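PDB 4MY0: GCN5-related N-acetyltransferase from Kribbella flavida, which binds acetyl-CoA and probably transfers its acetyl group to an amine of a substrate, perhaps an aminoglycoside, as relatives with the GNAT fold do. Local coordinates for residues Ser101-Met104 with Arg105-Glu109; Leu228-Ser232 with Glu233-Arg237; Ala353-Pro356 with Leu357-Arg361; Gly30-Ala33 with Ala34-Glu38; Asn217-Gly221 with Asp222-Asp226. All coordinates share one frame; numbering follows the deposited sequence.

The five contacts illustrate how local geometry starts, continues and ends secondary structure in one chain of a six-chain assembly. In chain order they run contact 4, contact 1, contact 5, contact 2, contact 3. Contacts 4 and 1 share the N-terminal GNAT domain, their centres about 27 Å apart. Contacts 5 and 2 follow each other on strand 222-230 in the second GNAT domain, one at its hairpin start, the other at its exit into helix 233-244, centres about 20 Å apart. Contact 3 lies in the sterol carrier protein domain. Contact 1 serves the cofactor site; the others shape turns and helix starts, contacts 2 and 3 against the third subunit.

Contact 1 of 5, residues Ser101-Met104 with Arg105-Glu109; sequences SLLM and RGVLE. With AC8 ([(2R,3R,4R,5R)-5-(6-amino-9H-purin-9-yl)-3,4-bis(phosphonooxy)tetrahydrofuran-2-yl]methyl (3R)-3-hydroxy-2,2-dimethyl-4-oxo-4-({3-oxo-3-[(2-sulfanylethyl)amino]propyl}amino)butyl dihydrogen diphosphate), chain L.
Each carbonyl from Ser-101 to Met-104 receives the N-H four residues on, from Arg-105 to Leu-108, in the regular pattern of an alpha-helix, with Leu-108 N reaching Met-104 O at 2.8 Å. On this frame the side chains divide into a ligand-binding end and a buried face. Ser-101 grips one diphosphate oxygen of the bound coenzyme A analogue twice: OG donates to AC8 O1A at 2.7 Å, while its own backbone N reaches the same AC8 O1A at 3.0 Å through a bent bond (137° at the hydrogen). With OG anti to the carbonyl carbon (chi1 -68°), the hydroxyl stays beside the backbone N, letting both donors converge on one acceptor. One turn later Arg-105 sends an extended chain back along the helix and lays a face of its guanidinium over Ser-101 CB, NH1 lying 3.7 Å from that carbon. On the buried side, Leu-103 CD2 meets Val-107 CG2 at 4.1 Å, and the bent selenomethionine at Met-104 brings its CE to 4.2 Å from Val-107 CG1. Gly-98 N and Gly-100 N also bond the analogue, so Ser-101 extends the glycine-rich pyrophosphate-binding loop of the GNAT fold into helix 99-113, whose N-terminal end, the positive pole of the helix dipole, would probably favour the phosphate charge. The helix links strands 78-90 and 118-121 in a beta-alpha-beta unit: Leu-103 and Val-107 pack on Leu-54 of strand 53-58 and Ala-66 of strand 61-75, while Met-104 and Val-107 both touch Ile-85 of strand 78-90.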
# COMPACT_ATOMS: atom_id res chain seq x y z
N SER C 101 39.20 1.84 3.77
CA SER C 101 39.99 3.05 3.93
C SER C 101 41.33 2.93 3.21
O SER C 101 41.83 3.91 2.63
CB SER C 101 40.24 3.32 5.42
OG SER C 101 39.04 3.68 6.08
N LEU C 102 41.91 1.74 3.24
CA LEU C 102 43.18 1.50 2.56
C LEU C 102 42.94 1.62 1.04
O LEU C 102 43.72 2.23 0.31
CB LEU C 102 43.72 0.12 2.96
CG LEU C 102 45.08 -0.49 2.55
CD1 LEU C 102 44.96 -1.19 1.26
CD2 LEU C 102 46.24 0.53 2.51
N LEU C 103 41.83 1.04 0.59
CA LEU C 103 41.41 1.11 -0.81
C LEU C 103 41.24 2.56 -1.23
O LEU C 103 41.77 2.99 -2.26
CB LEU C 103 40.05 0.43 -0.96
CG LEU C 103 39.60 -0.23 -2.27
CD1 LEU C 103 38.08 -0.13 -2.45
CD2 LEU C 103 40.33 0.26 -3.51
N MSE C 104 40.45 3.31 -0.46
CA MSE C 104 40.10 4.67 -0.85
C MSE C 104 41.31 5.63 -0.82
O MSE C 104 41.40 6.55 -1.64
CB MSE C 104 38.98 5.19 0.04
CG MSE C 104 37.60 4.57 -0.24
SE MSE C 104 37.06 5.05 -2.08
CE MSE C 104 37.34 7.01 -1.97
N ARG C 105 42.24 5.41 0.10
CA ARG C 105 43.48 6.19 0.07
C ARG C 105 44.25 5.92 -1.22
O ARG C 105 44.81 6.85 -1.80
CB ARG C 105 44.34 5.92 1.30
CG ARG C 105 43.75 6.54 2.55
CD ARG C 105 44.56 6.22 3.79
NE ARG C 105 43.80 6.55 4.99
CZ ARG C 105 43.44 5.65 5.91
NH1 ARG C 105 43.79 4.38 5.77
NH2 ARG C 105 42.74 6.03 6.98
N GLY C 106 44.26 4.66 -1.66
CA GLY C 106 44.88 4.33 -2.93
C GLY C 106 44.13 4.99 -4.08
O GLY C 106 44.74 5.45 -5.04
N VAL C 107 42.81 5.05 -3.96
CA VAL C 107 41.98 5.70 -4.96
C VAL C 107 42.26 7.21 -5.07
O VAL C 107 42.41 7.75 -6.17
CB VAL C 107 40.47 5.45 -4.71
CG1 VAL C 107 39.63 6.43 -5.49
CG2 VAL C 107 40.10 4.03 -5.06
N LEU C 108 42.36 7.88 -3.92
CA LEU C 108 42.68 9.31 -3.92
C LEU C 108 44.06 9.55 -4.51
O LEU C 108 44.27 10.51 -5.25
CB LEU C 108 42.62 9.87 -2.51
CG LEU C 108 41.24 9.97 -1.86
CD1 LEU C 108 41.35 10.69 -0.53
CD2 LEU C 108 40.25 10.67 -2.77
N GLU C 109 45.00 8.69 -4.17
CA GLU C 109 46.35 8.85 -4.70
C GLU C 109 46.38 8.68 -6.22
O GLU C 109 46.99 9.48 -6.94
CB GLU C 109 47.32 7.89 -4.01
CG GLU C 109 48.77 8.29 -4.20
CD GLU C 109 49.01 9.77 -3.88
OE1 GLU C 109 48.51 10.25 -2.83
OE2 GLU C 109 49.68 10.46 -4.68
N1A AC8 L . 27.88 2.02 9.00
O1A AC8 L . 37.89 1.25 6.41
P1A AC8 L . 36.72 0.66 7.20
C1B AC8 L . 32.89 3.04 9.30
S1P AC8 L . 29.54 3.79 -1.41
C2A AC8 L . 28.52 2.91 9.79
O2A AC8 L . 36.98 -0.57 8.02
P2A AC8 L . 35.13 -0.87 5.35
C2B AC8 L . 33.85 2.32 10.23
O2B AC8 L . 33.28 2.22 11.54
O2C AC8 L . 35.11 0.88 12.61
C2P AC8 L . 29.87 2.30 -0.41
N3A AC8 L . 29.85 3.04 9.74
O3A AC8 L . 35.53 0.47 6.15
C3B AC8 L . 35.07 3.25 10.18
O3B AC8 L . 34.82 4.38 11.03
P3B AC8 L . 35.42 4.59 12.52
O3C AC8 L . 33.03 -0.24 11.77
C3P AC8 L . 29.33 1.21 -1.31
C4A AC8 L . 30.57 2.27 8.88
O4A AC8 L . 36.39 -1.61 4.96
C4B AC8 L . 35.06 3.82 8.78
O4B AC8 L . 33.72 3.64 8.30
O4C AC8 L . 32.90 1.25 13.80
P4C AC8 L . 33.61 0.94 12.50
N4P AC8 L . 29.38 -0.17 -0.81
C5A AC8 L . 29.94 1.36 8.05
O5A AC8 L . 34.04 -1.56 6.12
C5B AC8 L . 36.04 3.12 7.84
O5B AC8 L . 36.07 1.74 8.19
C5P AC8 L . 28.67 -0.74 0.16
O5P AC8 L . 27.88 -0.09 0.83
C6A AC8 L . 28.55 1.24 8.12
N6A AC8 L . 27.89 0.36 7.34
O6A AC8 L . 34.47 -0.23 4.03
C6P AC8 L . 28.90 -2.22 0.34
N7A AC8 L . 30.89 0.73 7.31
O7A AC8 L . 35.15 3.33 13.30
C7P AC8 L . 28.78 -2.74 1.78
C8A AC8 L . 32.09 1.26 7.67
O8A AC8 L . 36.89 4.88 12.30
N8P AC8 L . 29.88 -2.17 2.55
N9A AC8 L . 31.88 2.18 8.64
O9A AC8 L . 34.62 5.77 13.03
C9P AC8 L . 31.19 -2.22 2.28
O9P AC8 L . 31.59 -2.82 1.29
CAP AC8 L . 32.17 -1.54 3.22
OAP AC8 L . 31.77 -1.75 4.57
CBP AC8 L . 32.31 -0.03 3.00
CCP AC8 L . 33.26 0.52 4.08
CDP AC8 L . 32.90 0.26 1.62
CEP AC8 L . 30.97 0.68 3.13

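Contact 2 of 5, residues Leu228-Ser232 with Glu233-Arg237; sequences LVAHS and EATAR
With its hydroxyl set between the backbone N and the carbonyl carbon (chi1 75°), Ser-232 turns OG over the start of helix 233-244, and Thr-235 places OG1 beside its own backbone N (chi1 -64°), on the side facing that serine. The two oxygens come within 3.1 Å, Ser-232 OG to Thr-235 OG1. Ser-232 is the N-cap residue: its OG accepts a weak capping bond from Thr-235 N at 3.3 Å, while its carbonyl O takes the N-H of Ala-236 at 3.0 Å, in the carbonyl plane and nearly straight at 163°. Just before the turn, the methyl of Ala-230 points at the helix and rests on Ala-236, CB to CB at 3.7 Å, so that strand end and first helical turn are in direct contact. Within the helix Arg-237 NE forms a salt bridge with Glu-233 OE1 at 3.2 Å, one turn apart. That oxygen lies in the guanidinium plane but is met on its anti side, out of the carboxylate plane. The packing marks the passage from strand to helix in the beta-alpha-beta unit that continues to strand 252-256, and Glu-233 and Ala-236 also pack on the third subunit. Asp-211 bonds both hydroxyls, OD1 to Ser-232 and OD2 to Thr-235; its carboxylate beside the helix start would probably be favoured by the helix dipole, making the cap a shared, three-residue polar arrangement.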
# COMPACT_ATOMS: atom_id res chain seq x y z
N LEU C 228 16.83 17.58 -20.29
CA LEU C 228 16.25 18.49 -21.27
C LEU C 228 17.05 19.77 -21.23
O LEU C 228 17.24 20.36 -20.17
CB LEU C 228 14.78 18.78 -20.97
CG LEU C 228 14.02 19.44 -22.13
CD1 LEU C 228 12.54 19.01 -22.13
CD2 LEU C 228 14.15 20.96 -22.07
N VAL C 229 17.52 20.20 -22.40
CA VAL C 229 18.24 21.46 -22.52
C VAL C 229 17.54 22.31 -23.56
O VAL C 229 17.22 21.83 -24.65
CB VAL C 229 19.71 21.21 -22.94
CG1 VAL C 229 20.40 22.51 -23.34
CG2 VAL C 229 20.45 20.52 -21.80
N ALA C 230 17.26 23.56 -23.23
CA ALA C 230 16.60 24.44 -24.19
C ALA C 230 17.07 25.88 -24.02
O ALA C 230 17.07 26.42 -22.90
CB ALA C 230 15.10 24.36 -24.03
N HIS C 231 17.47 26.50 -25.12
CA HIS C 231 17.96 27.87 -25.08
C HIS C 231 16.86 28.92 -25.23
O HIS C 231 17.03 30.06 -24.80
CB HIS C 231 19.03 28.09 -26.16
CG HIS C 231 20.24 27.23 -25.98
ND1 HIS C 231 21.20 27.07 -26.97
CD2 HIS C 231 20.66 26.48 -24.93
CE1 HIS C 231 22.15 26.26 -26.53
NE2 HIS C 231 21.85 25.89 -25.30
N SER C 232 15.74 28.54 -25.83
CA SER C 232 14.66 29.50 -26.09
C SER C 232 13.32 28.98 -25.59
O SER C 232 13.14 27.77 -25.43
CB SER C 232 14.55 29.81 -27.59
OG SER C 232 13.97 28.73 -28.28
N GLU C 233 12.39 29.89 -25.37
CA GLU C 233 11.08 29.52 -24.83
C GLU C 233 10.34 28.58 -25.78
O GLU C 233 9.86 27.53 -25.37
CB GLU C 233 10.24 30.78 -24.58
CG GLU C 233 8.93 30.52 -23.84
CD GLU C 233 8.00 31.72 -23.91
OE1 GLU C 233 6.83 31.59 -23.47
OE2 GLU C 233 8.42 32.78 -24.41
N ALA C 234 10.26 28.96 -27.05
CA ALA C 234 9.62 28.12 -28.05
C ALA C 234 10.18 26.68 -28.06
O ALA C 234 9.43 25.71 -28.17
CB ALA C 234 9.72 28.75 -29.43
N THR C 235 11.50 26.55 -27.96
CA THR C 235 12.11 25.23 -28.00
C THR C 235 11.81 24.44 -26.73
O THR C 235 11.55 23.24 -26.80
CB THR C 235 13.62 25.33 -28.21
OG1 THR C 235 13.87 25.91 -29.49
CG2 THR C 235 14.27 23.96 -28.17
N ALA C 236 11.84 25.10 -25.58
CA ALA C 236 11.50 24.42 -24.33
C ALA C 236 10.08 23.86 -24.41
O ALA C 236 9.84 22.70 -24.07
CB ALA C 236 11.67 25.34 -23.12
N ARG C 237 9.15 24.69 -24.87
CA ARG C 237 7.77 24.26 -24.97
C ARG C 237 7.66 23.05 -25.89
O ARG C 237 7.03 22.05 -25.54
CB ARG C 237 6.88 25.41 -25.45
CG ARG C 237 6.75 26.54 -24.44
CD ARG C 237 5.90 27.70 -25.00
NE ARG C 237 5.60 28.70 -23.97
CZ ARG C 237 4.64 28.57 -23.06
NH1 ARG C 237 3.88 27.48 -23.03
NH2 ARG C 237 4.44 29.53 -22.17

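Contact 3 of 5, residues Ala353-Pro356 with Leu357-Arg361; sequences AGTP and LAALR
Leu-357 opens helix 357-362 directly after Pro-356, the N-cap residue, and its backbone N bonds Asp-378 OD1 of helix 371-380. Ala-358 O is hydrogen-bonded to Thr-362 OG1, further along the helix. The methyl of Ala-359 is directed back at the loop, where CB approaches Pro-356 O at 3.6 Å. Leu-360 closes the first turn: its N donates to Pro-356 O at 3.2 Å, in the carbonyl plane, and its side chain leans back over the loop. CG, held anti to the carbonyl carbon (chi1 -62°), carries CD2 to within 3.8 Å of Thr-355 CG2, methyl against methyl. Cutting Leu-360 back to an alanine is likely to leave Thr-355 CG2 without its apolar neighbour. The hydroxyl of Thr-355 turns to another partner, Ala-350 O. Arg-361 completes the segment with a salt bridge to Asp-374. The loop joins two helices in the sterol carrier protein domain: a Schellman motif at Gly-354 ends helix 345-352, and the new helix packs Leu-357 and Leu-360 on both Leu-351 of that helix and Val-366 of strand 366-367.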
# COMPACT_ATOMS: atom_id res chain seq x y z
N ALA C 353 31.90 24.16 -2.93
CA ALA C 353 30.61 23.85 -3.53
C ALA C 353 29.57 24.95 -3.31
O ALA C 353 28.44 24.82 -3.79
CB ALA C 353 30.07 22.52 -2.97
N GLY C 354 29.93 26.00 -2.58
CA GLY C 354 29.01 27.10 -2.31
C GLY C 354 28.13 26.97 -1.07
O GLY C 354 27.18 27.72 -0.89
N THR C 355 28.44 26.03 -0.18
CA THR C 355 27.70 25.93 1.08
C THR C 355 27.95 27.21 1.91
O THR C 355 29.09 27.64 2.05
CB THR C 355 28.13 24.67 1.86
OG1 THR C 355 28.02 23.53 1.00
CG2 THR C 355 27.27 24.45 3.11
N PRO C 356 26.89 27.83 2.44
CA PRO C 356 27.03 29.09 3.20
C PRO C 356 27.95 28.94 4.41
O PRO C 356 27.94 27.90 5.07
CB PRO C 356 25.60 29.39 3.68
CG PRO C 356 24.69 28.55 2.82
CD PRO C 356 25.49 27.36 2.38
N LEU C 357 28.73 29.98 4.71
CA LEU C 357 29.67 29.93 5.82
C LEU C 357 28.95 29.74 7.15
O LEU C 357 29.44 29.04 8.03
CB LEU C 357 30.54 31.19 5.86
CG LEU C 357 31.95 31.08 5.27
CD1 LEU C 357 32.84 30.13 6.07
CD2 LEU C 357 31.88 30.63 3.84
N ALA C 358 27.78 30.36 7.28
CA ALA C 358 26.97 30.21 8.49
C ALA C 358 26.74 28.72 8.81
O ALA C 358 26.91 28.29 9.96
CB ALA C 358 25.65 30.93 8.34
N ALA C 359 26.36 27.95 7.80
CA ALA C 359 26.11 26.52 7.99
C ALA C 359 27.37 25.75 8.35
O ALA C 359 27.32 24.81 9.15
CB ALA C 359 25.45 25.92 6.75
N LEU C 360 28.50 26.12 7.73
CA LEU C 360 29.76 25.44 7.98
C LEU C 360 30.27 25.68 9.40
O LEU C 360 30.91 24.82 10.01
CB LEU C 360 30.83 25.89 6.98
CG LEU C 360 30.52 25.60 5.52
CD1 LEU C 360 31.66 26.07 4.65
CD2 LEU C 360 30.28 24.11 5.34
N ARG C 361 30.00 26.87 9.92
CA ARG C 361 30.43 27.19 11.27
C ARG C 361 29.56 26.44 12.27
O ARG C 361 30.06 25.85 13.22
CB ARG C 361 30.37 28.69 11.53
CG ARG C 361 31.41 29.47 10.78
CD ARG C 361 31.50 30.90 11.32
NE ARG C 361 32.48 31.69 10.58
CZ ARG C 361 33.77 31.78 10.92
NH1 ARG C 361 34.60 32.52 10.19
NH2 ARG C 361 34.22 31.13 11.99

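Contact 4 of 5, residues Gly30-Ala33 with Ala34-Glu38; sequences GLLA and AGARE
Leu-32 folds its branched end over the first turn of helix 34-49, touching Ala-36 and Arg-37 in a hydrophobic contact across a helix N-terminus, with Ala-33 at the N-cap position. Two torsions set this up: CG stands anti to the carbonyl carbon (chi1 -81°), and the chain then runs on with CD1 anti to CA (chi2 -179°), which sends CD1 on to Arg-37 and leaves CD2 turned to Ala-36. The methyls are thereby divided between two partners. CD2 meets the methyl of Ala-36 at 4.0 Å, whereas CD1 approaches the backbone of Arg-37, lying 4.1 Å from its CA. Ala-36 aims its CB at the loop and is met there a second time, by Ala-33 CB at 4.4 Å, so a single methyl lies against both Leu-32 and Ala-33.

Arg-37 behaves differently. Its CB stays near the loop, but CG is anti to the backbone N (chi1 -173°) and the extended chain carries the guanidinium away to helix 18-26, where NH1 forms a salt bridge with Asp-19. Leu-32 also packs on Arg-25 of that helix, so the turn joins helix 18-26 to helix 34-49 near the surface of the N-terminal GNAT domain.

An alanine at the N-cap offers no side-chain acceptor to the first helical N-H groups; the polar bonds across the turn are made by its carbonyl. Ala-33 O receives a weak, bent bond from Ala-36 N and a second from Arg-37 N at 3.1 Å, the latter arriving nearly along the C=O axis.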
# COMPACT_ATOMS: atom_id res chain seq x y z
N GLY C 30 24.24 -6.83 -4.67
CA GLY C 30 23.23 -7.73 -5.18
C GLY C 30 23.72 -8.41 -6.45
O GLY C 30 24.75 -8.01 -7.01
N LEU C 31 22.97 -9.40 -6.92
CA LEU C 31 23.34 -10.21 -8.07
C LEU C 31 23.08 -9.45 -9.36
O LEU C 31 22.13 -8.66 -9.43
CB LEU C 31 22.52 -11.50 -8.09
CG LEU C 31 22.34 -12.21 -6.75
CD1 LEU C 31 21.30 -13.33 -6.87
CD2 LEU C 31 23.68 -12.74 -6.24
N LEU C 32 23.91 -9.67 -10.38
CA LEU C 32 23.65 -9.10 -11.70
C LEU C 32 22.98 -10.10 -12.61
O LEU C 32 23.35 -11.28 -12.62
CB LEU C 32 24.95 -8.63 -12.35
CG LEU C 32 25.47 -7.27 -11.92
CD1 LEU C 32 26.74 -6.93 -12.66
CD2 LEU C 32 24.40 -6.21 -12.15
N ALA C 33 21.99 -9.64 -13.37
CA ALA C 33 21.38 -10.47 -14.40
C ALA C 33 22.43 -10.82 -15.45
O ALA C 33 23.46 -10.15 -15.54
CB ALA C 33 20.20 -9.75 -15.03
N ALA C 34 22.18 -11.86 -16.24
CA ALA C 34 23.16 -12.32 -17.23
C ALA C 34 23.54 -11.23 -18.23
O ALA C 34 24.73 -10.99 -18.49
CB ALA C 34 22.64 -13.56 -17.96
N GLY C 35 22.54 -10.55 -18.78
CA GLY C 35 22.77 -9.50 -19.75
C GLY C 35 23.48 -8.29 -19.17
O GLY C 35 24.14 -7.54 -19.89
N ALA C 36 23.34 -8.09 -17.86
CA ALA C 36 23.90 -6.91 -17.20
C ALA C 36 25.37 -7.13 -16.85
O ALA C 36 26.15 -6.18 -16.77
CB ALA C 36 23.09 -6.57 -15.95
N ARG C 37 25.73 -8.39 -16.62
CA ARG C 37 27.10 -8.79 -16.33
C ARG C 37 27.98 -8.57 -17.56
O ARG C 37 29.07 -8.00 -17.47
CB ARG C 37 27.13 -10.25 -15.91
CG ARG C 37 28.47 -10.74 -15.40
CD ARG C 37 28.43 -12.23 -15.10
NE ARG C 37 29.65 -12.68 -14.44
CZ ARG C 37 30.76 -13.00 -15.08
NH1 ARG C 37 31.83 -13.41 -14.41
NH2 ARG C 37 30.81 -12.92 -16.41
N GLU C 38 27.48 -9.04 -18.70
CA GLU C 38 28.12 -8.82 -19.99
C GLU C 38 28.49 -7.35 -20.21
O GLU C 38 29.60 -7.04 -20.64
CB GLU C 38 27.19 -9.28 -21.11
CG GLU C 38 27.64 -8.90 -22.51
CD GLU C 38 27.07 -9.81 -23.57
OE1 GLU C 38 27.84 -10.26 -24.44
OE2 GLU C 38 25.84 -10.07 -23.53

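Contact 5 of 5, residues Asn217-Gly221 with Asp222-Asp226; sequences NWSDG and DLQVD
The indole of Trp-218 carries Leu-223 on one face, with CD2 3.7 Å from the centroid of the six-membered ring and 12° off its normal, a CH-pi contact; Gly-221 O lies at the ring edge, in plane. Phe-205 meets the same indole with its ring plane steeply inclined, and NE1 bonds Ala-26 O of the fourth subunit. Were Trp-218 an alanine, Leu-223 CD2 would probably lose its aromatic cover and Ala-26 O of the fourth subunit its donor. Asn-217, its CG between the backbone N and the carbonyl carbon (chi1 44°), sets its amide beside that of Gln-224, planes 72° apart, and both turn to one carboxylate: Gln-224 NE2 reaches Asp-226 OD1 at 2.7 Å, in the amide plane, while Asn-217 ND2 makes a weak bond to Asp-226 OD2 at 2.9 Å. Backbone bonds join Asn-217 with Gln-224 in both directions, and Ser-219 N reaches Asp-222 O at 2.6 Å, almost straight. Trp-218 and Leu-223 form the non-hydrogen-bonded pair between them. Asp-220 and Gly-221 occupy the corners of a type I' turn, both with positive phi, so strands 212-219 and 222-230 form a tight two-residue beta hairpin in the second GNAT domain.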
# COMPACT_ATOMS: atom_id res chain seq x y z
N ASN C 217 12.75 8.21 -21.44
CA ASN C 217 12.51 6.77 -21.55
C ASN C 217 11.34 6.34 -20.66
O ASN C 217 10.83 7.15 -19.88
CB ASN C 217 13.77 5.98 -21.17
CG ASN C 217 14.45 6.53 -19.93
OD1 ASN C 217 13.94 6.39 -18.81
ND2 ASN C 217 15.60 7.17 -20.11
N TRP C 218 10.93 5.08 -20.78
CA TRP C 218 9.85 4.57 -19.94
C TRP C 218 10.34 4.25 -18.55
O TRP C 218 11.43 3.69 -18.39
CB TRP C 218 9.26 3.30 -20.55
CG TRP C 218 8.47 3.59 -21.79
CD1 TRP C 218 8.88 3.44 -23.08
CD2 TRP C 218 7.13 4.11 -21.84
NE1 TRP C 218 7.87 3.82 -23.94
CE2 TRP C 218 6.79 4.23 -23.20
CE3 TRP C 218 6.19 4.46 -20.87
CZ2 TRP C 218 5.54 4.70 -23.61
CZ3 TRP C 218 4.96 4.93 -21.28
CH2 TRP C 218 4.64 5.05 -22.64
N SER C 219 9.52 4.57 -17.54
CA SER C 219 9.79 4.17 -16.16
C SER C 219 8.50 3.61 -15.53
O SER C 219 7.68 4.37 -15.03
CB SER C 219 10.32 5.37 -15.36
OG SER C 219 10.83 4.98 -14.10
N ASP C 220 8.32 2.29 -15.60
CA ASP C 220 7.15 1.61 -15.03
C ASP C 220 5.81 2.24 -15.38
O ASP C 220 5.03 2.58 -14.49
CB ASP C 220 7.23 1.56 -13.50
CG ASP C 220 8.47 0.86 -13.01
OD1 ASP C 220 8.57 -0.37 -13.19
OD2 ASP C 220 9.33 1.55 -12.42
N GLY C 221 5.54 2.41 -16.67
CA GLY C 221 4.27 2.97 -17.08
C GLY C 221 4.27 4.48 -17.18
O GLY C 221 3.41 5.07 -17.83
N ASP C 222 5.23 5.13 -16.52
CA ASP C 222 5.39 6.57 -16.72
C ASP C 222 6.60 6.88 -17.60
O ASP C 222 7.36 5.99 -17.98
CB ASP C 222 5.51 7.28 -15.37
CG ASP C 222 4.24 7.16 -14.54
OD1 ASP C 222 3.12 7.37 -15.10
OD2 ASP C 222 4.36 6.84 -13.34
N LEU C 223 6.78 8.16 -17.91
CA LEU C 223 7.96 8.57 -18.67
C LEU C 223 8.92 9.29 -17.72
O LEU C 223 8.51 9.90 -16.72
CB LEU C 223 7.57 9.47 -19.84
CG LEU C 223 6.74 8.80 -20.92
CD1 LEU C 223 6.21 9.85 -21.89
CD2 LEU C 223 7.57 7.77 -21.67
N GLN C 224 10.20 9.17 -18.02
CA GLN C 224 11.22 9.80 -17.21
C GLN C 224 12.14 10.58 -18.14
O GLN C 224 12.68 10.04 -19.10
CB GLN C 224 12.02 8.75 -16.47
CG GLN C 224 13.29 9.31 -15.85
CD GLN C 224 14.17 8.24 -15.26
OE1 GLN C 224 13.78 7.58 -14.30
NE2 GLN C 224 15.36 8.06 -15.82
N VAL C 225 12.33 11.86 -17.84
CA VAL C 225 13.24 12.70 -18.61
C VAL C 225 14.62 12.64 -17.95
O VAL C 225 14.75 12.98 -16.78
CB VAL C 225 12.72 14.14 -18.68
CG1 VAL C 225 13.76 15.07 -19.30
CG2 VAL C 225 11.40 14.18 -19.46
N ASP C 226 15.63 12.15 -18.68
CA ASP C 226 17.00 12.11 -18.17
C ASP C 226 17.63 13.49 -18.26
O ASP C 226 18.43 13.88 -17.41
CB ASP C 226 17.87 11.13 -18.97
CG ASP C 226 17.55 9.67 -18.69
OD1 ASP C 226 16.91 9.37 -17.65
OD2 ASP C 226 17.95 8.83 -19.53